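Local coordinates for protein serine-tRNA ligase (Naegleria fowleri, PDB 6BLJ) that probably attaches serine to tRNA(Ser) in the cytosol through a seryl-adenylate intermediate, and is held here with AMP in its class II synthetase core, at residues I66-M75 / L109-L120; L189-G199 / G477-N485. One frame throughout, in Å; residues are numbered along the deposited sequence.

Contact 1: I66-M75 / L109-L120; sequences IISKEVGNRM and LAKLNTNQLKKL
The far end of the N-terminal helical arm is closed where Arg-74, near the end of helix 38-76, reaches the turn that leads into helix 114-147. Its guanidinium group lies along the backbone of that turn. Arg-74 NH1 donates to Leu-112 O at 2.7 Å, nearly within the guanidinium plane and with an N-H...O angle of 159°. Arg-74 NH2 gives Leu-109 O a more bent bond of 2.8 Å, entering above the carbonyl plane. Leu-112 N reaches Leu-109 O from the opposite face, so this oxygen is gripped twice. Arg-74 NE is taken by Glu-70, one turn back, whose OE2 accepts at 2.8 Å in a salt bridge, through the lone pair turned away from OE1. These bonds leave the group little freedom to rotate. The chain of Arg-74 is extended from CG to NE (chi2 -176°), which carries the guanidinium across to the turn. One of its faces is covered by Leu-117 CD1, centred over it.

The two long helices form the antiparallel coiled-coil arm of seryl-tRNA synthetases, which in relatives binds the tRNA. The short helical segments run at 159° to each other. Leu-117 enters helix 66-75 as a knob among Ile-67, Glu-70, Val-71 and Arg-74. Leu-117 CB lies 4.0 Å from Val-71 CG2. Further along, Ile-67 CD1 meets Leu-120 CG at 3.9 Å, the two side chains crossing at about a right angle. Leu-109 CD1 packs beside Glu-70 CB. Toward the tip, Thr-114 CG2 touches Val-71 CG1, and Met-75 CE lies 3.6 Å from that same Thr-114 methyl. Asn-113 starts the second helix with a capping box: its OD1 accepts from Gln-116 N, and its N donates to Gln-116 OE1.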
loop_
_atom_site.group_PDB
_atom_site.type_symbol
_atom_site.label_atom_id
_atom_site.label_comp_id
_atom_site.label_asym_id
_atom_site.label_seq_id
_atom_site.Cartn_x
_atom_site.Cartn_y
_atom_site.Cartn_z
ATOM N N ILE A 66 -46.098 -31.234 -14.804
ATOM C CA ILE A 66 -46.913 -31.487 -15.990
ATOM C C ILE A 66 -46.500 -32.800 -16.648
ATOM O O ILE A 66 -47.345 -33.574 -17.114
ATOM C CB ILE A 66 -46.816 -30.305 -16.970
ATOM C CG1 ILE A 66 -47.379 -29.035 -16.323
ATOM C CG2 ILE A 66 -47.541 -30.633 -18.278
ATOM C CD1 ILE A 66 -47.266 -27.815 -17.192
ATOM N N ILE A 67 -45.199 -33.096 -16.660
ATOM C CA ILE A 67 -44.745 -34.329 -17.295
ATOM C C ILE A 67 -45.125 -35.531 -16.435
ATOM O O ILE A 67 -45.643 -36.535 -16.941
ATOM C CB ILE A 67 -43.226 -34.284 -17.554
ATOM C CG1 ILE A 67 -42.869 -33.229 -18.614
ATOM C CG2 ILE A 67 -42.727 -35.665 -17.979
ATOM C CD1 ILE A 67 -41.359 -32.986 -18.755
ATOM N N SER A 68 -44.870 -35.453 -15.123
ATOM C CA SER A 68 -45.115 -36.618 -14.272
ATOM C C SER A 68 -46.595 -36.968 -14.214
ATOM O O SER A 68 -46.943 -38.151 -14.134
ATOM C CB SER A 68 -44.570 -36.374 -12.862
ATOM O OG SER A 68 -44.909 -35.081 -12.408
ATOM N N LYS A 69 -47.476 -35.963 -14.269
ATOM C CA LYS A 69 -48.910 -36.248 -14.288
ATOM C C LYS A 69 -49.308 -36.971 -15.570
ATOM O O LYS A 69 -50.093 -37.929 -15.531
ATOM C CB LYS A 69 -49.729 -34.964 -14.129
ATOM C CG LYS A 69 -51.237 -35.188 -14.336
ATOM C CD LYS A 69 -52.090 -34.530 -13.259
ATOM C CE LYS A 69 -53.582 -34.779 -13.504
ATOM N NZ LYS A 69 -53.941 -36.237 -13.574
ATOM N N GLU A 70 -48.750 -36.548 -16.710
ATOM C CA GLU A 70 -49.045 -37.234 -17.964
ATOM C C GLU A 70 -48.504 -38.652 -17.940
ATOM O O GLU A 70 -49.197 -39.596 -18.351
ATOM C CB GLU A 70 -48.462 -36.453 -19.148
ATOM C CG GLU A 70 -48.570 -37.166 -20.500
ATOM C CD GLU A 70 -50.009 -37.425 -20.940
ATOM O OE1 GLU A 70 -50.944 -36.807 -20.382
ATOM O OE2 GLU A 70 -50.199 -38.249 -21.861
ATOM N N VAL A 71 -47.277 -38.827 -17.442
ATOM C CA VAL A 71 -46.721 -40.171 -17.294
ATOM C C VAL A 71 -47.601 -41.010 -16.376
ATOM O O VAL A 71 -47.866 -42.188 -16.649
ATOM C CB VAL A 71 -45.272 -40.104 -16.773
ATOM C CG1 VAL A 71 -44.750 -41.515 -16.493
ATOM C CG2 VAL A 71 -44.374 -39.363 -17.762
ATOM N N GLY A 72 -48.081 -40.411 -15.280
ATOM C CA GLY A 72 -48.937 -41.143 -14.357
ATOM C C GLY A 72 -50.245 -41.588 -14.986
ATOM O O GLY A 72 -50.713 -42.711 -14.749
ATOM N N ASN A 73 -50.861 -40.716 -15.790
ATOM C CA ASN A 73 -52.105 -41.096 -16.456
ATOM C C ASN A 73 -51.866 -42.203 -17.479
ATOM O O ASN A 73 -52.694 -43.115 -17.629
ATOM C CB ASN A 73 -52.748 -39.873 -17.119
ATOM C CG ASN A 73 -53.290 -38.867 -16.109
ATOM O OD1 ASN A 73 -53.716 -39.228 -15.012
ATOM N ND2 ASN A 73 -53.284 -37.598 -16.486
ATOM N N ARG A 74 -50.735 -42.144 -18.188
ATOM C CA ARG A 74 -50.424 -43.176 -19.173
ATOM C C ARG A 74 -50.222 -44.531 -18.505
ATOM O O ARG A 74 -50.678 -45.558 -19.026
ATOM C CB ARG A 74 -49.190 -42.779 -19.988
ATOM C CG ARG A 74 -49.434 -41.645 -20.997
ATOM C CD ARG A 74 -48.191 -41.361 -21.841
ATOM N NE ARG A 74 -48.330 -40.164 -22.671
ATOM C CZ ARG A 74 -47.472 -39.816 -23.629
ATOM N NH1 ARG A 74 -46.412 -40.575 -23.879
ATOM N NH2 ARG A 74 -47.667 -38.709 -24.336
ATOM N N MET A 75 -49.569 -44.557 -17.336
ATOM C CA MET A 75 -49.348 -45.829 -16.651
ATOM C C MET A 75 -50.666 -46.435 -16.160
ATOM O O MET A 75 -50.857 -47.652 -16.232
ATOM C CB MET A 75 -48.376 -45.636 -15.483
ATOM C CG MET A 75 -47.025 -45.013 -15.861
ATOM S SD MET A 75 -46.127 -45.832 -17.213
ATOM C CE MET A 75 -44.488 -45.143 -16.953
ATOM N N LEU A 109 -47.389 -33.186 -25.876
ATOM C CA LEU A 109 -46.759 -34.341 -25.248
ATOM C C LEU A 109 -47.164 -35.657 -25.902
ATOM O O LEU A 109 -46.437 -36.649 -25.768
ATOM C CB LEU A 109 -47.094 -34.390 -23.757
ATOM C CG LEU A 109 -46.793 -33.152 -22.904
ATOM C CD1 LEU A 109 -47.235 -33.373 -21.461
ATOM C CD2 LEU A 109 -45.315 -32.755 -22.964
ATOM N N ALA A 110 -48.301 -35.688 -26.604
ATOM C CA ALA A 110 -48.730 -36.917 -27.265
ATOM C C ALA A 110 -47.761 -37.348 -28.355
ATOM O O ALA A 110 -47.724 -38.532 -28.700
ATOM C CB ALA A 110 -50.135 -36.746 -27.851
ATOM N N LYS A 111 -46.983 -36.412 -28.903
ATOM C CA LYS A 111 -45.973 -36.751 -29.897
ATOM C C LYS A 111 -44.844 -37.599 -29.320
ATOM O O LYS A 111 -44.160 -38.293 -30.079
ATOM C CB LYS A 111 -45.396 -35.473 -30.510
ATOM C CG LYS A 111 -46.410 -34.599 -31.228
ATOM C CD LYS A 111 -45.763 -33.298 -31.681
ATOM C CE LYS A 111 -46.748 -32.383 -32.393
ATOM N NZ LYS A 111 -46.091 -31.105 -32.796
ATOM N N LEU A 112 -44.634 -37.563 -28.006
ATOM C CA LEU A 112 -43.536 -38.264 -27.354
ATOM C C LEU A 112 -44.059 -39.498 -26.629
ATOM O O LEU A 112 -45.100 -39.441 -25.965
ATOM C CB LEU A 112 -42.821 -37.340 -26.357
ATOM C CG LEU A 112 -42.335 -36.012 -26.934
ATOM C CD1 LEU A 112 -41.972 -35.014 -25.835
ATOM C CD2 LEU A 112 -41.153 -36.262 -27.868
ATOM N N ASN A 113 -43.334 -40.615 -26.754
ATOM C CA ASN A 113 -43.683 -41.792 -25.972
ATOM C C ASN A 113 -43.240 -41.588 -24.523
ATOM O O ASN A 113 -42.606 -40.589 -24.173
ATOM C CB ASN A 113 -43.102 -43.070 -26.597
ATOM C CG ASN A 113 -41.570 -43.157 -26.523
ATOM O OD1 ASN A 113 -40.919 -42.596 -25.626
ATOM N ND2 ASN A 113 -40.987 -43.889 -27.480
ATOM N N THR A 114 -43.581 -42.541 -23.657
ATOM C CA THR A 114 -43.364 -42.318 -22.231
ATOM C C THR A 114 -41.878 -42.332 -21.881
ATOM O O THR A 114 -41.439 -41.580 -21.003
ATOM C CB THR A 114 -44.137 -43.353 -21.419
ATOM O OG1 THR A 114 -45.538 -43.190 -21.692
ATOM C CG2 THR A 114 -43.891 -43.157 -19.926
ATOM N N ASN A 115 -41.083 -43.167 -22.564
ATOM C CA ASN A 115 -39.634 -43.107 -22.380
ATOM C C ASN A 115 -39.091 -41.726 -22.737
ATOM O O ASN A 115 -38.229 -41.187 -22.028
ATOM C CB ASN A 115 -38.940 -44.182 -23.220
ATOM C CG ASN A 115 -39.168 -45.588 -22.688
ATOM O OD1 ASN A 115 -39.299 -45.797 -21.480
ATOM N ND2 ASN A 115 -39.211 -46.564 -23.594
ATOM N N GLN A 116 -39.587 -41.132 -23.828
ATOM C CA GLN A 116 -39.131 -39.797 -24.202
ATOM C C GLN A 116 -39.593 -38.746 -23.205
ATOM O O GLN A 116 -38.870 -37.773 -22.959
ATOM C CB GLN A 116 -39.615 -39.437 -25.604
ATOM C CG GLN A 116 -38.934 -40.228 -26.723
ATOM C CD GLN A 116 -39.608 -39.990 -28.051
ATOM O OE1 GLN A 116 -40.809 -40.220 -28.195
ATOM N NE2 GLN A 116 -38.849 -39.504 -29.024
ATOM N N LEU A 117 -40.761 -38.938 -22.584
ATOM C CA LEU A 117 -41.216 -37.950 -21.615
ATOM C C LEU A 117 -40.329 -37.966 -20.383
ATOM O O LEU A 117 -40.024 -36.900 -19.830
ATOM C CB LEU A 117 -42.671 -38.212 -21.205
ATOM C CG LEU A 117 -43.756 -37.974 -22.253
ATOM C CD1 LEU A 117 -45.134 -38.388 -21.725
ATOM C CD2 LEU A 117 -43.748 -36.521 -22.671
ATOM N N LYS A 118 -39.812 -39.139 -20.007
ATOM C CA LYS A 118 -38.950 -39.170 -18.837
ATOM C C LYS A 118 -37.584 -38.586 -19.162
ATOM O O LYS A 118 -36.971 -37.947 -18.296
ATOM C CB LYS A 118 -38.816 -40.606 -18.316
ATOM C CG LYS A 118 -40.148 -41.278 -17.987
ATOM C CD LYS A 118 -39.962 -42.498 -17.099
ATOM C CE LYS A 118 -40.708 -43.696 -17.654
ATOM N NZ LYS A 118 -41.296 -44.519 -16.556
ATOM N N LYS A 119 -37.119 -38.743 -20.408
ATOM C CA LYS A 119 -35.872 -38.095 -20.813
ATOM C C LYS A 119 -36.023 -36.578 -20.818
ATOM O O LYS A 119 -35.092 -35.842 -20.458
ATOM C CB LYS A 119 -35.451 -38.553 -22.213
ATOM C CG LYS A 119 -34.767 -39.903 -22.321
ATOM C CD LYS A 119 -34.236 -40.068 -23.742
ATOM C CE LYS A 119 -33.314 -41.266 -23.893
ATOM N NZ LYS A 119 -34.064 -42.538 -24.111
ATOM N N LEU A 120 -37.184 -36.098 -21.265
ATOM C CA LEU A 120 -37.432 -34.667 -21.321
ATOM C C LEU A 120 -37.383 -34.053 -19.927
ATOM O O LEU A 120 -36.801 -32.979 -19.732
ATOM C CB LEU A 120 -38.781 -34.413 -21.998
ATOM C CG LEU A 120 -39.314 -32.981 -22.051
ATOM C CD1 LEU A 120 -38.296 -32.101 -22.778
ATOM C CD2 LEU A 120 -40.677 -32.936 -22.743
#

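Contact 2: L189-G199 / G477-N485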
loop_
_atom_site.group_PDB
_atom_site.type_symbol
_atom_site.label_atom_id
_atom_site.label_comp_id
_atom_site.label_asym_id
_atom_site.label_seq_id
_atom_site.Cartn_x
_atom_site.Cartn_y
_atom_site.Cartn_z
ATOM N N LEU A 189 2.498 29.206 25.361
ATOM C CA LEU A 189 3.324 28.374 24.497
ATOM C C LEU A 189 2.508 27.216 23.919
ATOM O O LEU A 189 1.487 26.807 24.467
ATOM C CB LEU A 189 4.516 27.810 25.271
ATOM C CG LEU A 189 5.529 28.786 25.876
ATOM C CD1 LEU A 189 6.547 28.016 26.695
ATOM C CD2 LEU A 189 6.219 29.524 24.747
ATOM N N LYS A 190 2.996 26.694 22.798
ATOM C CA LYS A 190 2.484 25.508 22.124
ATOM C C LYS A 190 2.964 24.236 22.828
ATOM O O LYS A 190 4.045 24.214 23.425
ATOM C CB LYS A 190 2.990 25.519 20.677
ATOM C CG LYS A 190 2.168 24.781 19.654
ATOM C CD LYS A 190 2.706 25.081 18.244
ATOM C CE LYS A 190 2.739 26.581 17.955
ATOM N NZ LYS A 190 1.403 27.164 17.614
ATOM N N HIS A 191 2.190 23.147 22.688
ATOM C CA HIS A 191 2.495 21.919 23.435
ATOM C C HIS A 191 3.931 21.421 23.212
ATOM O O HIS A 191 4.596 21.005 24.165
ATOM C CB HIS A 191 1.481 20.814 23.084
ATOM C CG HIS A 191 1.297 20.587 21.614
ATOM N ND1 HIS A 191 2.137 19.787 20.868
ATOM C CD2 HIS A 191 0.364 21.060 20.752
ATOM C CE1 HIS A 191 1.732 19.782 19.609
ATOM N NE2 HIS A 191 0.657 20.546 19.513
ATOM N N ILE A 192 4.441 21.462 21.972
ATOM C CA ILE A 192 5.766 20.876 21.726
ATOM C C ILE A 192 6.853 21.636 22.496
ATOM O O ILE A 192 7.762 21.025 23.074
ATOM C CB ILE A 192 6.082 20.807 20.215
ATOM C CG1 ILE A 192 7.427 20.079 20.001
ATOM C CG2 ILE A 192 6.120 22.211 19.576
ATOM C CD1 ILE A 192 7.795 19.925 18.555
ATOM N N ASP A 193 6.767 22.971 22.538
ATOM C CA ASP A 193 7.761 23.753 23.277
ATOM C C ASP A 193 7.655 23.505 24.771
ATOM O O ASP A 193 8.675 23.367 25.457
ATOM C CB ASP A 193 7.596 25.240 22.973
ATOM C CG ASP A 193 7.837 25.557 21.511
ATOM O OD1 ASP A 193 8.888 25.129 20.996
ATOM O OD2 ASP A 193 6.975 26.194 20.874
ATOM N N ILE A 194 6.427 23.428 25.285
ATOM C CA ILE A 194 6.219 23.132 26.700
ATOM C C ILE A 194 6.835 21.787 27.061
ATOM O O ILE A 194 7.585 21.671 28.040
ATOM C CB ILE A 194 4.715 23.160 27.029
ATOM C CG1 ILE A 194 4.159 24.573 26.830
ATOM C CG2 ILE A 194 4.491 22.671 28.439
ATOM C CD1 ILE A 194 2.634 24.655 26.872
ATOM N N MET A 195 6.523 20.745 26.280
ATOM C CA MET A 195 7.008 19.406 26.618
ATOM C C MET A 195 8.531 19.328 26.541
ATOM O O MET A 195 9.171 18.670 27.372
ATOM C CB MET A 195 6.374 18.359 25.696
ATOM C CG MET A 195 4.877 18.205 25.911
ATOM S SD MET A 195 4.175 16.869 24.918
ATOM C CE MET A 195 2.490 16.894 25.535
ATOM N N ARG A 196 9.132 20.001 25.564
ATOM C CA ARG A 196 10.592 20.031 25.491
ATOM C C ARG A 196 11.187 20.815 26.658
ATOM O O ARG A 196 12.242 20.441 27.193
ATOM C CB ARG A 196 11.052 20.630 24.157
ATOM C CG ARG A 196 10.912 19.674 22.956
ATOM C CD ARG A 196 11.370 20.339 21.650
ATOM N NE ARG A 196 11.324 19.402 20.532
ATOM C CZ ARG A 196 11.293 19.789 19.260
ATOM N NH1 ARG A 196 11.292 21.085 18.963
ATOM N NH2 ARG A 196 11.251 18.888 18.290
ATOM N N LYS A 197 10.542 21.920 27.051
ATOM C CA LYS A 197 11.044 22.693 28.186
ATOM C C LYS A 197 10.926 21.911 29.490
ATOM O O LYS A 197 11.679 22.170 30.435
ATOM C CB LYS A 197 10.310 24.032 28.282
ATOM C CG LYS A 197 10.810 25.088 27.298
ATOM C CD LYS A 197 9.876 26.305 27.235
ATOM C CE LYS A 197 9.880 27.093 28.540
ATOM N NZ LYS A 197 11.241 27.618 28.848
ATOM N N LEU A 198 9.971 20.983 29.574
ATOM C CA LEU A 198 9.894 20.073 30.711
ATOM C C LEU A 198 10.951 18.979 30.658
ATOM O O LEU A 198 11.115 18.258 31.647
ATOM C CB LEU A 198 8.508 19.422 30.795
ATOM C CG LEU A 198 7.308 20.329 31.073
ATOM C CD1 LEU A 198 5.997 19.582 30.817
ATOM C CD2 LEU A 198 7.357 20.890 32.496
ATOM N N GLY A 199 11.667 18.839 29.546
ATOM C CA GLY A 199 12.549 17.696 29.381
ATOM C C GLY A 199 11.805 16.392 29.181
ATOM O O GLY A 199 12.341 15.327 29.487
ATOM N N GLY A 477 0.343 12.257 43.960
ATOM C CA GLY A 477 0.243 13.561 44.581
ATOM C C GLY A 477 1.004 14.686 43.900
ATOM O O GLY A 477 0.978 15.814 44.407
ATOM N N THR A 478 1.694 14.423 42.785
ATOM C CA THR A 478 2.434 15.484 42.103
ATOM C C THR A 478 1.487 16.606 41.688
ATOM O O THR A 478 0.486 16.370 41.006
ATOM C CB THR A 478 3.156 14.939 40.866
ATOM O OG1 THR A 478 4.034 13.868 41.230
ATOM C CG2 THR A 478 3.977 16.044 40.208
ATOM N N LYS A 479 1.801 17.830 42.109
ATOM C CA LYS A 479 0.968 18.983 41.788
ATOM C C LYS A 479 1.517 19.844 40.655
ATOM O O LYS A 479 0.752 20.606 40.052
ATOM C CB LYS A 479 0.779 19.858 43.027
ATOM C CG LYS A 479 -0.091 19.219 44.092
ATOM C CD LYS A 479 -0.221 20.129 45.301
ATOM C CE LYS A 479 -0.888 19.417 46.463
ATOM N NZ LYS A 479 -2.249 19.977 46.731
ATOM N N PHE A 480 2.811 19.758 40.363
ATOM C CA PHE A 480 3.443 20.707 39.463
ATOM C C PHE A 480 4.655 20.057 38.814
ATOM O O PHE A 480 5.410 19.337 39.471
ATOM C CB PHE A 480 3.826 21.988 40.226
ATOM C CG PHE A 480 4.455 23.059 39.365
ATOM C CD1 PHE A 480 3.686 23.807 38.480
ATOM C CD2 PHE A 480 5.809 23.348 39.478
ATOM C CE1 PHE A 480 4.261 24.801 37.687
ATOM C CE2 PHE A 480 6.394 24.343 38.702
ATOM C CZ PHE A 480 5.619 25.070 37.801
ATOM N N ILE A 481 4.821 20.300 37.519
ATOM C CA ILE A 481 5.992 19.863 36.766
ATOM C C ILE A 481 6.757 21.114 36.345
ATOM O O ILE A 481 6.246 21.926 35.562
ATOM C CB ILE A 481 5.601 19.034 35.535
ATOM C CG1 ILE A 481 4.519 18.005 35.860
ATOM C CG2 ILE A 481 6.831 18.338 34.952
ATOM C CD1 ILE A 481 3.991 17.334 34.586
ATOM N N LYS A 482 7.982 21.261 36.839
ATOM C CA LYS A 482 8.763 22.470 36.622
ATOM C C LYS A 482 9.546 22.399 35.314
ATOM O O LYS A 482 10.086 21.354 34.952
ATOM C CB LYS A 482 9.720 22.693 37.794
ATOM C CG LYS A 482 10.478 24.020 37.780
ATOM C CD LYS A 482 11.458 24.106 38.969
ATOM C CE LYS A 482 12.083 25.492 39.098
ATOM N NZ LYS A 482 12.713 25.910 37.817
ATOM N N PHE A 483 9.615 23.529 34.611
ATOM C CA PHE A 483 10.478 23.618 33.442
ATOM C C PHE A 483 11.917 23.293 33.817
ATOM O O PHE A 483 12.409 23.704 34.869
ATOM C CB PHE A 483 10.403 25.023 32.833
ATOM C CG PHE A 483 9.132 25.288 32.062
ATOM C CD1 PHE A 483 8.537 24.278 31.325
ATOM C CD2 PHE A 483 8.558 26.552 32.044
ATOM C CE1 PHE A 483 7.382 24.515 30.601
ATOM C CE2 PHE A 483 7.398 26.798 31.320
ATOM C CZ PHE A 483 6.817 25.778 30.588
ATOM N N LYS A 484 12.588 22.531 32.956
ATOM C CA LYS A 484 14.005 22.245 33.141
ATOM C C LYS A 484 14.899 23.121 32.287
ATOM O O LYS A 484 16.105 23.172 32.532
ATOM C CB LYS A 484 14.315 20.774 32.832
ATOM C CG LYS A 484 13.782 19.789 33.863
ATOM C CD LYS A 484 14.319 18.389 33.603
ATOM C CE LYS A 484 13.601 17.352 34.451
ATOM N NZ LYS A 484 14.001 15.961 34.089
ATOM N N ASN A 485 14.351 23.757 31.260
ATOM C CA ASN A 485 15.141 24.635 30.419
ATOM C C ASN A 485 14.241 25.676 29.758
ATOM O O ASN A 485 14.717 26.558 29.043
ATOM C CB ASN A 485 15.910 23.817 29.377
ATOM C CG ASN A 485 14.991 23.065 28.437
ATOM O OD1 ASN A 485 14.340 23.667 27.589
ATOM N ND2 ASN A 485 14.928 21.743 28.587
ATOM O OXT ASN A 485 13.016 25.656 29.921
#
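Lys-197 O, at the C-terminal end of helix 191-197, is gripped by two successive amides of the chain terminus. Lys-484 N meets Lys-197 O nearly end-on at 2.7 Å. Asn-485 N reaches Lys-197 O in the carbonyl plane, on a lone pair, at 3.2 Å. One residue back, Arg-196 O accepts Asn-485 ND2 at 3.3 Å from one face and Gly-199 N from the other. Gly-199, with positive phi, closes the helix in a Schellman motif, and the chain end thus supplies donors to carbonyls of the last turn.

The side chain of Lys-197 bends at chi3 and chi4 (67° and 61°), which folds it over Phe-483. Lys-197 CE sits centrally above one face of the Phe-483 ring, 3.7 Å from its centroid, in a CH-pi contact. Lys-197 NZ makes a cation-pi contact over the same face and a 2.9 Å salt bridge to Asn-485 OXT, an oxygen of the C-terminal carboxylate. The ammonium is therefore shared between ring and carboxylate. Deeper in, Leu-198 CD2 packs on Ile-481 CG2 at 3.6 Å and also touches Phe-483 CD1.

Strand 480-482 pairs antiparallel with strand 464-466. Val-465 of that partner strand touches Ile-194 and Leu-198. Helix 220-238 adds Leu-221 against Leu-198 and Met-224 against Ile-481, while Val-456 of helix 448-458 packs on Ile-194.

In the fold
Contact 1 and contact 2 lie on opposite sides of the chain's centre. Their centres are about 95 Å apart and their nearest atoms about 76 Å, so they do not touch. Contact 1 is centred about 57 Å from the chain's centre, near the tip of the arm; contact 2 is centred about 39 Å from it. Contact 1 closes within the N-terminal part of the chain. Contact 2 brings the C-terminus back to residues 189-199. Neither includes a residue of the AMP pocket. Helix 448-458 links contact 2 to the AMP pocket: it carries the pocket residue Arg-450 and packs on His-191 and Ile-194.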